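Local coordinates for archaemetzincin (PDB 3ZVS), which is a probable zinc metalloprotease of the metzincin type, with one catalytic and one apparently structural zinc ion and no known natural substrate, at residues 6-11 / 34-39; 70-75 / 96-101; 2-7 / 63-68. All coordinates share one frame; numbering follows the deposited sequence.

Contact 1. Residues 6-11 / 34-39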
loop_
_atom_site.group_PDB
_atom_site.type_symbol
_atom_site.label_atom_id
_atom_site.label_comp_id
_atom_site.label_asym_id
_atom_site.label_seq_id
_atom_site.Cartn_x
_atom_site.Cartn_y
_atom_site.Cartn_z
ATOM N N GLN A 6 -0.934 -6.402 -7.622
ATOM C CA GLN A 6 -0.310 -6.117 -8.900
ATOM C C GLN A 6 1.139 -5.656 -8.660
ATOM O O GLN A 6 1.391 -4.496 -8.295
ATOM C CB GLN A 6 -1.068 -5.006 -9.659
ATOM C CG GLN A 6 -0.369 -4.569 -10.948
ATOM C CD GLN A 6 -0.242 -5.715 -11.921
ATOM O OE1 GLN A 6 -1.246 -6.225 -12.433
ATOM N NE2 GLN A 6 0.963 -6.150 -12.161
ATOM N N PRO A 7 2.116 -6.540 -8.878
ATOM C CA PRO A 7 3.510 -6.126 -8.731
ATOM C C PRO A 7 3.883 -5.144 -9.841
ATOM O O PRO A 7 3.622 -5.419 -11.029
ATOM C CB PRO A 7 4.302 -7.464 -8.838
ATOM C CG PRO A 7 3.264 -8.540 -8.711
ATOM C CD PRO A 7 2.017 -7.947 -9.306
ATOM N N LEU A 8 4.477 -4.031 -9.475
ATOM C CA LEU A 8 4.875 -2.997 -10.409
ATOM C C LEU A 8 6.298 -2.582 -10.095
ATOM O O LEU A 8 6.514 -1.725 -9.226
ATOM C CB LEU A 8 3.966 -1.785 -10.295
ATOM C CG LEU A 8 2.504 -1.991 -10.626
ATOM C CD1 LEU A 8 1.694 -0.772 -10.220
ATOM C CD2 LEU A 8 2.280 -2.279 -12.077
ATOM N N SER A 9 7.278 -3.221 -10.728
ATOM C CA SER A 9 8.684 -2.998 -10.373
ATOM C C SER A 9 8.958 -3.170 -8.877
ATOM O O SER A 9 9.316 -2.224 -8.179
ATOM C CB SER A 9 9.154 -1.643 -10.829
ATOM O OG SER A 9 8.964 -1.496 -12.241
ATOM N N VAL A 10 8.824 -4.400 -8.426
ATOM C CA VAL A 10 8.938 -4.729 -7.010
ATOM C C VAL A 10 9.561 -6.101 -6.854
ATOM O O VAL A 10 9.319 -6.998 -7.653
ATOM C CB VAL A 10 7.558 -4.646 -6.313
ATOM C CG1 VAL A 10 6.599 -5.723 -6.795
ATOM C CG2 VAL A 10 7.727 -4.670 -4.775
ATOM N N ASN A 11 10.338 -6.279 -5.792
ATOM C CA ASN A 11 10.909 -7.589 -5.444
ATOM C C ASN A 11 9.810 -8.649 -5.276
ATOM O O ASN A 11 8.806 -8.442 -4.564
ATOM C CB ASN A 11 11.656 -7.431 -4.133
ATOM C CG ASN A 11 12.429 -8.669 -3.725
ATOM O OD1 ASN A 11 12.386 -9.718 -4.375
ATOM N ND2 ASN A 11 13.145 -8.552 -2.640
ATOM N N PRO A 34 0.339 -11.064 -12.728
ATOM C CA PRO A 34 1.645 -11.061 -13.375
ATOM C C PRO A 34 2.398 -9.749 -13.148
ATOM O O PRO A 34 1.818 -8.698 -13.278
ATOM C CB PRO A 34 1.276 -11.182 -14.848
ATOM C CG PRO A 34 -0.068 -11.915 -14.845
ATOM C CD PRO A 34 -0.765 -11.322 -13.671
ATOM N N ALA A 35 3.670 -9.856 -12.805
ATOM C CA ALA A 35 4.499 -8.682 -12.607
ATOM C C ALA A 35 4.674 -7.874 -13.878
ATOM O O ALA A 35 4.721 -8.428 -14.979
ATOM C CB ALA A 35 5.828 -9.071 -12.089
ATOM N N SER A 36 4.744 -6.566 -13.734
ATOM C CA SER A 36 5.038 -5.678 -14.843
ATOM C C SER A 36 5.904 -4.564 -14.309
ATOM O O SER A 36 5.958 -4.313 -13.100
ATOM C CB SER A 36 3.750 -5.128 -15.517
ATOM O OG SER A 36 3.054 -4.216 -14.695
ATOM N N ASP A 37 6.627 -3.890 -15.190
ATOM C CA ASP A 37 7.342 -2.698 -14.783
ATOM C C ASP A 37 6.356 -1.547 -14.648
ATOM O O ASP A 37 5.458 -1.389 -15.486
ATOM C CB ASP A 37 8.400 -2.319 -15.820
ATOM C CG ASP A 37 9.492 -3.360 -15.975
ATOM O OD1 ASP A 37 9.657 -4.264 -15.128
ATOM O OD2 ASP A 37 10.195 -3.289 -17.005
ATOM N N VAL A 38 6.531 -0.710 -13.624
ATOM C CA VAL A 38 5.676 0.437 -13.440
ATOM C C VAL A 38 5.791 1.327 -14.697
ATOM O O VAL A 38 6.869 1.453 -15.290
ATOM C CB VAL A 38 5.964 1.137 -12.084
ATOM C CG1 VAL A 38 7.369 1.768 -12.052
ATOM C CG2 VAL A 38 4.888 2.141 -11.779
ATOM N N SER A 39 4.670 1.895 -15.125
ATOM C CA SER A 39 4.633 2.623 -16.400
ATOM C C SER A 39 5.498 3.874 -16.386
ATOM O O SER A 39 5.348 4.734 -15.527
ATOM C CB SER A 39 3.193 2.999 -16.745
ATOM O OG SER A 39 3.166 3.660 -18.020
#
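A single beta bridge between Leu8 and Ser36 ties the loop 34-39 to the chain just past Pro7 of strand 2-7, an inner strand of the main sheet. Two backbone bonds frame it: Ser36 N donates to Pro7 O at 3.1 Å, and Ser9 N donates to Ser36 O at 2.9 Å. Proline, which has no N-H to offer, serves here through its carbonyl. Gln6 adds a side-chain grip: its CG stands anti to the backbone N (chi1 174°), the chain bends at chi2, and NE2 donates to Pro34 O at 2.9 Å and to Pro7 O at 3.0 Å, both acceptors lying near the amide plane. Pro7 O accepts two hydrogen bonds, Gln6 NE2 and Ser36 N reaching it from opposite faces of its plane. An alanine in place of Gln6 would probably leave Pro34 O without this donor and Pro7 O with Ser36 N alone among the donors described, so that the start of the loop could shift. Ser9 OG, a compact acceptor, receives Val38 N at 2.9 Å with a fairly straight N-H (160°). Pro7 CB meets Ala35 CB at 3.9 Å, and Leu8 CB meets Val38 CB at 4.0 Å. Leu8 and Val38 rest on Ile55 of helix 52-58, whereas Pro7 packs on Val15 of helix 12-26, and the Leu8 backbone continues the pairing with Val68 of strand 65-69.

Contact 2. Residues 70-75 / 96-101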
loop_
_atom_site.group_PDB
_atom_site.type_symbol
_atom_site.label_atom_id
_atom_site.label_comp_id
_atom_site.label_asym_id
_atom_site.label_seq_id
_atom_site.Cartn_x
_atom_site.Cartn_y
_atom_site.Cartn_z
ATOM N N GLY A 70 8.524 -0.855 -5.818
ATOM C CA GLY A 70 9.746 -0.466 -5.166
ATOM C C GLY A 70 10.257 0.917 -5.506
ATOM O O GLY A 70 11.257 1.380 -4.954
ATOM N N LYS A 71 9.596 1.580 -6.466
ATOM C CA LYS A 71 9.932 2.933 -6.884
ATOM C C LYS A 71 9.323 3.937 -5.910
ATOM O O LYS A 71 8.210 3.753 -5.419
ATOM C CB LYS A 71 9.377 3.222 -8.296
ATOM C CG LYS A 71 9.917 2.336 -9.402
ATOM C CD LYS A 71 11.377 2.612 -9.738
ATOM C CE LYS A 71 11.739 1.793 -10.971
ATOM N NZ LYS A 71 13.099 2.170 -11.417
ATOM N N ASP A 72 10.042 5.027 -5.665
ATOM C CA ASP A 72 9.506 6.138 -4.866
ATOM C C ASP A 72 8.363 6.785 -5.641
ATOM O O ASP A 72 8.460 7.057 -6.862
ATOM C CB ASP A 72 10.630 7.161 -4.600
ATOM C CG ASP A 72 10.351 8.117 -3.458
ATOM O OD1 ASP A 72 9.613 7.759 -2.536
ATOM O OD2 ASP A 72 10.935 9.229 -3.508
ATOM N N ILE A 73 7.281 7.075 -4.927
ATOM C CA ILE A 73 6.121 7.750 -5.472
ATOM C C ILE A 73 5.753 9.022 -4.715
ATOM O O ILE A 73 6.123 9.232 -3.568
ATOM C CB ILE A 73 4.886 6.810 -5.532
ATOM C CG1 ILE A 73 4.465 6.341 -4.129
ATOM C CG2 ILE A 73 5.207 5.561 -6.408
ATOM C CD1 ILE A 73 3.232 5.471 -4.097
ATOM N N TYR A 74 5.053 9.893 -5.427
ATOM C CA TYR A 74 4.541 11.142 -4.867
ATOM C C TYR A 74 3.152 11.402 -5.449
ATOM O O TYR A 74 2.727 10.761 -6.376
ATOM C CB TYR A 74 5.479 12.318 -5.233
ATOM C CG TYR A 74 5.246 12.809 -6.653
ATOM C CD1 TYR A 74 5.729 12.104 -7.740
ATOM C CD2 TYR A 74 4.530 13.968 -6.905
ATOM C CE1 TYR A 74 5.494 12.522 -9.055
ATOM C CE2 TYR A 74 4.280 14.379 -8.193
ATOM C CZ TYR A 74 4.763 13.657 -9.258
ATOM O OH TYR A 74 4.519 14.041 -10.560
ATOM N N ALA A 75 2.415 12.324 -4.826
ATOM C CA ALA A 75 1.154 12.821 -5.370
ATOM C C ALA A 75 1.207 14.343 -5.260
ATOM O O ALA A 75 2.081 14.903 -4.604
ATOM C CB ALA A 75 0.008 12.290 -4.612
ATOM N N VAL A 96 7.118 0.670 -1.415
ATOM C CA VAL A 96 7.921 0.204 -0.308
ATOM C C VAL A 96 9.271 0.950 -0.264
ATOM O O VAL A 96 10.102 0.745 0.625
ATOM C CB VAL A 96 8.118 -1.333 -0.360
ATOM C CG1 VAL A 96 6.800 -2.051 -0.267
ATOM C CG2 VAL A 96 8.867 -1.721 -1.626
ATOM N N PHE A 97 9.466 1.883 -1.180
ATOM C CA PHE A 97 10.741 2.622 -1.281
ATOM C C PHE A 97 11.174 3.314 0.026
ATOM O O PHE A 97 12.329 3.222 0.448
ATOM C CB PHE A 97 10.686 3.658 -2.406
ATOM C CG PHE A 97 11.943 4.497 -2.537
ATOM C CD1 PHE A 97 12.109 5.676 -1.831
ATOM C CD2 PHE A 97 12.947 4.116 -3.400
ATOM C CE1 PHE A 97 13.238 6.441 -1.975
ATOM C CE2 PHE A 97 14.090 4.889 -3.551
ATOM C CZ PHE A 97 14.234 6.051 -2.805
ATOM N N ARG A 98 10.249 4.038 0.671
ATOM C CA ARG A 98 10.576 4.813 1.852
ATOM C C ARG A 98 10.683 3.926 3.067
ATOM O O ARG A 98 11.083 4.395 4.141
ATOM C CB ARG A 98 9.495 5.871 2.058
ATOM C CG ARG A 98 9.487 6.930 0.952
ATOM C CD ARG A 98 10.613 7.937 1.122
ATOM N NE ARG A 98 10.700 8.846 -0.021
ATOM C CZ ARG A 98 11.358 9.993 -0.032
ATOM N NH1 ARG A 98 11.932 10.459 1.077
ATOM N NH2 ARG A 98 11.389 10.720 -1.140
ATOM N N LEU A 99 10.341 2.649 2.917
ATOM C CA LEU A 99 10.383 1.697 4.044
ATOM C C LEU A 99 11.717 0.959 4.221
ATOM O O LEU A 99 11.953 0.318 5.260
ATOM C CB LEU A 99 9.270 0.677 3.919
ATOM C CG LEU A 99 7.863 1.252 3.638
ATOM C CD1 LEU A 99 6.836 0.142 3.493
ATOM C CD2 LEU A 99 7.417 2.253 4.671
ATOM N N THR A 100 12.601 1.064 3.235
ATOM C CA THR A 100 13.842 0.312 3.216
ATOM C C THR A 100 14.624 0.492 4.503
ATOM O O THR A 100 14.800 1.598 4.995
ATOM C CB THR A 100 14.707 0.768 2.039
ATOM O OG1 THR A 100 15.068 2.158 2.181
ATOM C CG2 THR A 100 13.935 0.645 0.770
ATOM N N THR A 101 15.101 -0.628 5.037
ATOM C CA THR A 101 15.837 -0.593 6.294
ATOM C C THR A 101 16.682 -1.872 6.389
ATOM O O THR A 101 16.388 -2.878 5.736
ATOM C CB THR A 101 14.862 -0.404 7.499
ATOM O OG1 THR A 101 15.565 -0.086 8.724
ATOM C CG2 THR A 101 13.976 -1.608 7.660
#
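The charged part of this contact, in the turns that follow strands 65-69 and 91-95, is a salt bridge between Asp72 and Arg98. Arg98 presents its side-on edge: NE donates to Asp72 OD1 at 2.9 Å with a nearly straight N-H (167°), and NH2 donates to OD2 of the same residue at 2.8 Å. Both oxygens are met on their syn sides, although the carboxylate and guanidinium planes are turned 45° apart. The paired bonds restrain rotation of the carboxylate, and Gln49 NE2 donates a further hydrogen bond to OD2; this buried acid is therefore likely to stay ionised. The aromatic part is a CH-pi contact. Asp72 CB lies over one face of the Phe97 ring, 3.6 Å from its centroid, while the carboxylate stacks near the rim with OD1 3.3 Å from Phe97 CD1. Phe97 CG is anti to its backbone N (chi1 178°), which sends CG toward Asp72; the turn of the ring about chi2 then lays a face against Asp72 CB, with Gly70 O at the edge. Among apolar groups, Val96 CG2 meets Gly70 CA at 3.9 Å. Val96 also packs on Tyr107 and Val111 of helix 104-122, while Arg98 lies against Gln49 of strand 49-51, linking the small sheet to the turn before that helix.

Contact 3. Residues 2-7 / 63-68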
loop_
_atom_site.group_PDB
_atom_site.type_symbol
_atom_site.label_atom_id
_atom_site.label_comp_id
_atom_site.label_asym_id
_atom_site.label_seq_id
_atom_site.Cartn_x
_atom_site.Cartn_y
_atom_site.Cartn_z
ATOM N N LYS A 2 -11.978 -10.205 -2.287
ATOM C CA LYS A 2 -10.813 -10.632 -3.069
ATOM C C LYS A 2 -9.829 -9.476 -3.125
ATOM O O LYS A 2 -10.246 -8.326 -3.244
ATOM C CB LYS A 2 -11.213 -11.019 -4.499
ATOM C CG LYS A 2 -12.341 -12.039 -4.527
ATOM C CD LYS A 2 -12.318 -12.930 -5.756
ATOM C CE LYS A 2 -13.646 -13.666 -5.954
ATOM N NZ LYS A 2 -14.170 -14.264 -4.683
ATOM N N ILE A 3 -8.545 -9.781 -2.989
ATOM C CA ILE A 3 -7.499 -8.767 -3.111
ATOM C C ILE A 3 -6.560 -9.253 -4.204
ATOM O O ILE A 3 -6.052 -10.372 -4.126
ATOM C CB ILE A 3 -6.690 -8.614 -1.805
ATOM C CG1 ILE A 3 -7.621 -8.203 -0.657
ATOM C CG2 ILE A 3 -5.533 -7.625 -2.001
ATOM C CD1 ILE A 3 -7.005 -8.270 0.718
ATOM N N TYR A 4 -6.354 -8.397 -5.202
ATOM C CA TYR A 4 -5.449 -8.663 -6.316
ATOM C C TYR A 4 -4.222 -7.817 -6.098
ATOM O O TYR A 4 -4.310 -6.592 -6.064
ATOM C CB TYR A 4 -6.118 -8.280 -7.640
ATOM C CG TYR A 4 -7.354 -9.105 -7.902
ATOM C CD1 TYR A 4 -8.575 -8.736 -7.376
ATOM C CD2 TYR A 4 -7.289 -10.268 -8.656
ATOM C CE1 TYR A 4 -9.699 -9.485 -7.602
ATOM C CE2 TYR A 4 -8.418 -11.037 -8.882
ATOM C CZ TYR A 4 -9.615 -10.630 -8.362
ATOM O OH TYR A 4 -10.745 -11.397 -8.585
ATOM N N ILE A 5 -3.073 -8.451 -5.931
ATOM C CA ILE A 5 -1.808 -7.745 -5.830
ATOM C C ILE A 5 -1.197 -7.632 -7.211
ATOM O O ILE A 5 -0.975 -8.623 -7.888
ATOM C CB ILE A 5 -0.823 -8.473 -4.895
ATOM C CG1 ILE A 5 -1.416 -8.654 -3.499
ATOM C CG2 ILE A 5 0.502 -7.754 -4.796
ATOM C CD1 ILE A 5 -0.700 -9.699 -2.670
ATOM N N GLN A 6 -0.934 -6.402 -7.622
ATOM C CA GLN A 6 -0.310 -6.117 -8.900
ATOM C C GLN A 6 1.139 -5.656 -8.660
ATOM O O GLN A 6 1.391 -4.496 -8.295
ATOM C CB GLN A 6 -1.068 -5.006 -9.659
ATOM C CG GLN A 6 -0.369 -4.569 -10.948
ATOM C CD GLN A 6 -0.242 -5.715 -11.921
ATOM O OE1 GLN A 6 -1.246 -6.225 -12.433
ATOM N NE2 GLN A 6 0.963 -6.150 -12.161
ATOM N N PRO A 7 2.116 -6.540 -8.878
ATOM C CA PRO A 7 3.510 -6.126 -8.731
ATOM C C PRO A 7 3.883 -5.144 -9.841
ATOM O O PRO A 7 3.622 -5.419 -11.029
ATOM C CB PRO A 7 4.302 -7.464 -8.838
ATOM C CG PRO A 7 3.264 -8.540 -8.711
ATOM C CD PRO A 7 2.017 -7.947 -9.306
ATOM N N LYS A 63 -12.291 -4.420 -7.348
ATOM C CA LYS A 63 -12.125 -4.308 -5.905
ATOM C C LYS A 63 -11.712 -5.648 -5.321
ATOM O O LYS A 63 -12.403 -6.653 -5.559
ATOM C CB LYS A 63 -13.448 -3.851 -5.274
ATOM C CG LYS A 63 -13.371 -3.557 -3.788
ATOM C CD LYS A 63 -14.693 -2.948 -3.260
ATOM C CE LYS A 63 -14.580 -2.408 -1.828
ATOM N NZ LYS A 63 -14.759 -0.910 -1.762
ATOM N N VAL A 64 -10.615 -5.749 -4.560
ATOM C CA VAL A 64 -9.622 -4.719 -4.288
ATOM C C VAL A 64 -8.364 -5.023 -5.108
ATOM O O VAL A 64 -7.915 -6.161 -5.127
ATOM C CB VAL A 64 -9.190 -4.756 -2.801
ATOM C CG1 VAL A 64 -8.032 -3.787 -2.515
ATOM C CG2 VAL A 64 -10.372 -4.450 -1.877
ATOM N N THR A 65 -7.811 -4.018 -5.781
ATOM C CA THR A 65 -6.548 -4.177 -6.484
ATOM C C THR A 65 -5.520 -3.235 -5.890
ATOM O O THR A 65 -5.725 -2.027 -5.853
ATOM C CB THR A 65 -6.708 -3.931 -8.001
ATOM O OG1 THR A 65 -7.586 -4.921 -8.535
ATOM C CG2 THR A 65 -5.352 -3.999 -8.705
ATOM N N LEU A 66 -4.436 -3.825 -5.396
ATOM C CA LEU A 66 -3.332 -3.092 -4.782
ATOM C C LEU A 66 -2.079 -3.238 -5.625
ATOM O O LEU A 66 -1.510 -4.319 -5.727
ATOM C CB LEU A 66 -3.025 -3.610 -3.379
ATOM C CG LEU A 66 -1.834 -2.935 -2.680
ATOM C CD1 LEU A 66 -2.115 -1.492 -2.293
ATOM C CD2 LEU A 66 -1.404 -3.735 -1.442
ATOM N N GLY A 67 -1.654 -2.134 -6.235
ATOM C CA GLY A 67 -0.372 -2.085 -6.913
ATOM C C GLY A 67 0.719 -1.902 -5.886
ATOM O O GLY A 67 0.523 -1.178 -4.900
ATOM N N VAL A 68 1.847 -2.572 -6.068
ATOM C CA VAL A 68 2.952 -2.491 -5.115
ATOM C C VAL A 68 4.239 -2.291 -5.889
ATOM O O VAL A 68 4.532 -3.059 -6.803
ATOM C CB VAL A 68 3.084 -3.765 -4.250
ATOM C CG1 VAL A 68 4.130 -3.556 -3.189
ATOM C CG2 VAL A 68 1.738 -4.169 -3.588
HETATM O O HOH W 1 -13.585 -7.999 -3.427
#
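The Tyr4 ring meets segment 63-68 by its edge: Val64 O lies in its plane, 3.5 Å from Tyr4 CD1, and Lys63 O is also at the edge near that plane, 4.4 Å from Tyr4 CE1. Thr65 OG1 comes obliquely toward the same ring, and Phe31 of strand 29-32 stacks with it. Tyr4 CG is anti to the carbonyl carbon (chi1 -62°), which puts it beside the backbone N and near Val64 O, on the sheet face shared with Thr65 and Gln6.

Beneath these side chains the two strands run parallel, their axes 4.6 Å apart and 23° askew. Backbone bonds alternate in direction between them. Val64 N donates to Lys2 O, and Tyr4 N donates to Val64 O at 2.7 Å; Leu66 N then gives to Tyr4 O at 2.8 Å, Gln6 N to Leu66 O, and Val68 N to Gln6 O. CA-H groups of Ile3, Thr65, Ile5 and Gly67 also approach the carbonyls of the partner strand. At the Lys2 end of the ladder a water accepts from Lys2 N and donates to Lys63 O at 2.8 Å.

On the other face, Ile5 CG2 touches Val68 CG2 at 4.0 Å, and both side chains pack on Leu18 of helix 12-26. Branched residues suit this layer, since their two gamma branches spread beside the helix. Leu66, on that same face, reaches helix 104-122, where it touches Ala115, Ile119 and Glu118, the inferred proton acceptor.

The chemistry divides by layer: the alternating N-H and C=O groups just named pair between the strands, the backbones of Ile3 and Ile5 bond to Glu29, Phe31 and Leu33 on the other side of strand 2-7, and aliphatic groups seat the sheet against helices, one carrying the zinc ligands His117 and His121.

Overall arrangement
Contacts 1 and 3 share strand 2-7, their centres about 11 Å apart; contact 3 pairs it with strand 65-69 in the five-stranded mixed sheet, and contact 1 joins the chain at and past Pro7 to the loop 34-39. Contact 2 follows both in the chain, about 14 Å from contact 1 and about 17 Å from contact 3 between centres, across the chain's centre from the latter. Ser9 O probably accepts from Gly70 N, and Val38 packs on Lys71, whose NZ holds a malonate ion, probably from the crystallisation liquor. Contacts 2 and 3 reach helix 104-122, which carries the zinc-binding motif, through Val96 and through Val64 and Leu66, while contact 1 packs on helices 12-26 and 52-58.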